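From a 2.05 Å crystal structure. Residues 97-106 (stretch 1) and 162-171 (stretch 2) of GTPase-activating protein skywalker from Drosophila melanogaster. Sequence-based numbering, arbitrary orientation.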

# COMPACT_ATOMS: atom_id res chain seq x y z
N GLU A 97 8.56 3.95 8.11
CA GLU A 97 9.11 3.59 6.80
C GLU A 97 8.02 3.46 5.74
O GLU A 97 8.32 3.48 4.54
N THR A 98 6.76 3.32 6.16
CA THR A 98 5.63 3.29 5.23
C THR A 98 5.58 4.60 4.44
O THR A 98 5.80 5.68 4.99
N PHE A 99 5.30 4.51 3.14
CA PHE A 99 5.16 5.73 2.35
C PHE A 99 4.18 5.48 1.21
O PHE A 99 3.99 4.34 0.78
N LEU A 100 3.57 6.57 0.74
CA LEU A 100 2.72 6.55 -0.44
C LEU A 100 3.49 6.96 -1.68
O LEU A 100 4.48 7.69 -1.61
N PHE A 101 3.01 6.52 -2.83
CA PHE A 101 3.55 6.96 -4.10
C PHE A 101 2.42 7.04 -5.11
O PHE A 101 1.36 6.44 -4.94
N SER A 102 2.67 7.80 -6.18
CA SER A 102 1.86 7.75 -7.39
C SER A 102 2.79 7.69 -8.59
O SER A 102 3.87 8.29 -8.58
N LEU A 103 2.38 6.94 -9.61
CA LEU A 103 3.13 6.86 -10.86
C LEU A 103 2.44 7.58 -12.02
O LEU A 103 3.14 8.15 -12.86
N TYR A 104 1.11 7.59 -12.06
CA TYR A 104 0.31 8.29 -13.06
C TYR A 104 -0.95 8.82 -12.40
O TYR A 104 -1.48 8.17 -11.49
N PRO A 105 -1.46 9.99 -12.81
CA PRO A 105 -0.88 10.86 -13.85
C PRO A 105 0.39 11.56 -13.36
O PRO A 105 1.35 11.68 -14.11
N GLU A 106 0.37 12.01 -12.11
CA GLU A 106 1.55 12.58 -11.49
C GLU A 106 2.50 11.47 -11.04
O GLU A 106 2.15 10.29 -11.00
N THR A 162 -0.83 12.16 7.99
CA THR A 162 0.37 11.37 8.17
C THR A 162 1.34 11.57 7.01
O THR A 162 2.56 11.62 7.21
N PHE A 163 0.82 11.76 5.79
CA PHE A 163 1.66 11.89 4.61
C PHE A 163 1.53 13.22 3.88
O PHE A 163 2.30 13.46 2.94
N ASN A 164 0.59 14.09 4.28
CA ASN A 164 0.40 15.42 3.68
C ASN A 164 0.35 15.36 2.16
O ASN A 164 0.98 16.16 1.46
N ASN A 165 -0.40 14.41 1.65
CA ASN A 165 -0.51 14.15 0.23
C ASN A 165 -1.73 14.83 -0.36
O ASN A 165 -2.66 15.20 0.36
N PRO A 166 -1.76 15.02 -1.68
CA PRO A 166 -3.02 15.32 -2.35
C PRO A 166 -3.72 14.03 -2.72
O PRO A 166 -3.10 12.95 -2.70
N PRO A 167 -5.01 14.08 -3.06
CA PRO A 167 -5.65 12.91 -3.67
C PRO A 167 -4.79 12.36 -4.80
O PRO A 167 -4.36 13.10 -5.69
N LEU A 168 -4.51 11.06 -4.74
CA LEU A 168 -3.58 10.45 -5.68
C LEU A 168 -4.18 10.22 -7.06
O LEU A 168 -3.47 9.76 -7.97
N CYS A 169 -5.46 10.51 -7.24
CA CYS A 169 -6.06 10.73 -8.54
C CYS A 169 -6.96 11.95 -8.42
O CYS A 169 -7.41 12.28 -7.32
N PRO A 170 -7.21 12.66 -9.54
CA PRO A 170 -7.94 13.94 -9.43
C PRO A 170 -9.32 13.82 -8.79
O PRO A 170 -9.61 14.53 -7.81
N SER A 171 -10.18 12.94 -9.31
CA SER A 171 -11.39 12.58 -8.60
C SER A 171 -11.04 11.89 -7.28
O SER A 171 -10.04 11.17 -7.17

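No hydrogen bond crosses this contact, although one partner is a strand. Stretch 2 has no regular helix or strand, and it meets stretch 1 through side chains and through the backbone oxygen of Leu 168. Residues that touch are at least 63 apart in sequence, and the two stretches together bury 413 Å².

Phe 163 is the centre of the packing at one end. Its CA-to-CB bond points toward stretch 1, and chi1 is m at -65°. Leu 100 also points toward its partner, with chi1 m and chi2 t. This places Leu 100 over one face of the Phe 163 ring. Leu 100 CG sits 4.0 Å from the ring centroid of Phe 163, 29° off the ring normal, a CH-pi contact. The closest atoms of the pair are Leu 100 CD1 and Phe 163 CD2, at 3.5 Å.

The edge of the same ring meets the strand's approach. Thr 98 O lies near the ring plane, 3.2 Å from Phe 163 CE1. A carbonyl oxygen in this position faces the slightly positive rim of the aromatic ring. Thr 98 itself points sideways, chi1 m, and its CG2 methyl comes within 3.8 Å of Phe 163 CZ. Phe 99 points away, chi1 p, so its backbone makes the contact: Phe 99 CA is 3.8 Å from Phe 163 CE1. Phe 101 likewise points away with chi1 p, which fits the alternation of a strand.

Asn 165 points toward the strand with chi1 p. Leu 100 CD1 reaches to 3.7 Å from Asn 165 CG, so the leucine touches both Phe 163 and Asn 165. Asn 165 ND2 donates a hydrogen bond to Pro 166 O at 3.1 Å; its amide has further hydrogen bonds outside the two stretches.

Farther along, the packing loosens. Ser 102 points toward stretch 2, chi1 p, but its CB comes no nearer than 4.5 Å to Leu 168 O. Leu 168 points sideways, chi1 m and chi2 t. Its side chain stays 4.6 Å or more from stretch 1, yet the residue has 77 Å² covered by it.

Pro 105 closes the far end. A cis peptide bond precedes it, and its ring has a C-gamma endo pucker. It points toward stretch 2, with Pro 105 CD 4.4 Å from Leu 168 O. Pro 105 CG meets Pro 170 CD at 4.5 Å, a loose apolar contact between two exposed rings.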

# COMPACT_ATOMS: atom_id res chain seq x y z
CB GLU A 97 9.92 2.29 6.88
CG GLU A 97 11.28 2.44 7.58
CD GLU A 97 12.23 1.24 7.34
OE1 GLU A 97 11.89 0.11 7.76
OE2 GLU A 97 13.31 1.43 6.72
CB THR A 98 4.32 3.10 6.01
OG1 THR A 98 4.35 1.85 6.73
CG2 THR A 98 3.11 3.16 5.10
CB PHE A 99 6.51 6.25 1.79
CG PHE A 99 7.18 5.34 0.76
CD1 PHE A 99 6.83 5.40 -0.59
CD2 PHE A 99 8.19 4.47 1.15
CE1 PHE A 99 7.47 4.59 -1.53
CE2 PHE A 99 8.84 3.66 0.21
CZ PHE A 99 8.46 3.70 -1.13
CB LEU A 100 1.53 7.49 -0.29
CG LEU A 100 0.68 7.47 0.97
CD1 LEU A 100 -0.06 8.80 1.06
CD2 LEU A 100 -0.28 6.30 0.89
CB PHE A 101 4.65 6.01 -4.61
CG PHE A 101 4.15 4.64 -4.98
CD1 PHE A 101 3.66 4.38 -6.25
CD2 PHE A 101 4.15 3.62 -4.05
CE1 PHE A 101 3.18 3.12 -6.59
CE2 PHE A 101 3.69 2.35 -4.38
CZ PHE A 101 3.20 2.11 -5.65
CB SER A 102 0.93 8.97 -7.52
OG SER A 102 1.60 10.18 -7.21
CB LEU A 103 3.37 5.39 -11.24
CG LEU A 103 4.32 4.61 -10.32
CD1 LEU A 103 4.70 3.26 -10.93
CD2 LEU A 103 5.56 5.42 -10.01
CB TYR A 104 -0.06 7.38 -14.25
CG TYR A 104 1.13 6.76 -14.94
CD1 TYR A 104 1.52 5.45 -14.67
CD2 TYR A 104 1.88 7.49 -15.87
CE1 TYR A 104 2.62 4.87 -15.30
CE2 TYR A 104 2.99 6.92 -16.51
CZ TYR A 104 3.35 5.61 -16.22
OH TYR A 104 4.44 5.04 -16.85
CB PRO A 105 -2.00 11.87 -14.11
CG PRO A 105 -2.77 11.94 -12.82
CD PRO A 105 -2.70 10.55 -12.25
CB GLU A 106 1.16 13.45 -10.30
CG GLU A 106 0.17 14.55 -10.62
CD GLU A 106 0.86 15.84 -11.01
OE1 GLU A 106 1.41 15.91 -12.13
OE2 GLU A 106 0.86 16.79 -10.19
CB THR A 162 0.00 9.90 8.37
OG1 THR A 162 -0.68 9.75 9.62
CG2 THR A 162 1.25 9.01 8.39
CB PHE A 163 1.34 10.75 3.63
CG PHE A 163 1.71 9.40 4.17
CD1 PHE A 163 3.04 9.11 4.46
CD2 PHE A 163 0.74 8.45 4.43
CE1 PHE A 163 3.40 7.87 4.98
CE2 PHE A 163 1.09 7.20 4.94
CZ PHE A 163 2.41 6.91 5.22
CB ASN A 164 1.48 16.40 4.14
CG ASN A 164 1.02 17.85 4.03
OD1 ASN A 164 1.08 18.44 2.95
ND2 ASN A 164 0.56 18.42 5.14
CB ASN A 165 -0.62 12.64 -0.01
CG ASN A 165 -1.79 12.04 0.74
OD1 ASN A 165 -1.80 12.03 1.97
ND2 ASN A 165 -2.78 11.54 0.01
CB PRO A 166 -2.57 16.08 -3.60
CG PRO A 166 -1.28 15.41 -3.95
CD PRO A 166 -0.62 15.08 -2.61
CB PRO A 167 -6.99 13.47 -4.17
CG PRO A 167 -7.31 14.54 -3.16
CD PRO A 167 -5.98 15.16 -2.78
CB LEU A 168 -3.04 9.14 -5.09
CG LEU A 168 -2.68 9.22 -3.60
CD1 LEU A 168 -2.54 7.84 -2.99
CD2 LEU A 168 -1.41 10.02 -3.40
CB CYS A 169 -6.84 9.51 -9.05
SG CYS A 169 -8.05 8.82 -7.90
CB PRO A 170 -8.02 14.40 -10.90
CG PRO A 170 -6.82 13.74 -11.55
CD PRO A 170 -6.77 12.39 -10.92
CB SER A 171 -12.26 11.66 -9.47
OG SER A 171 -12.98 10.73 -8.67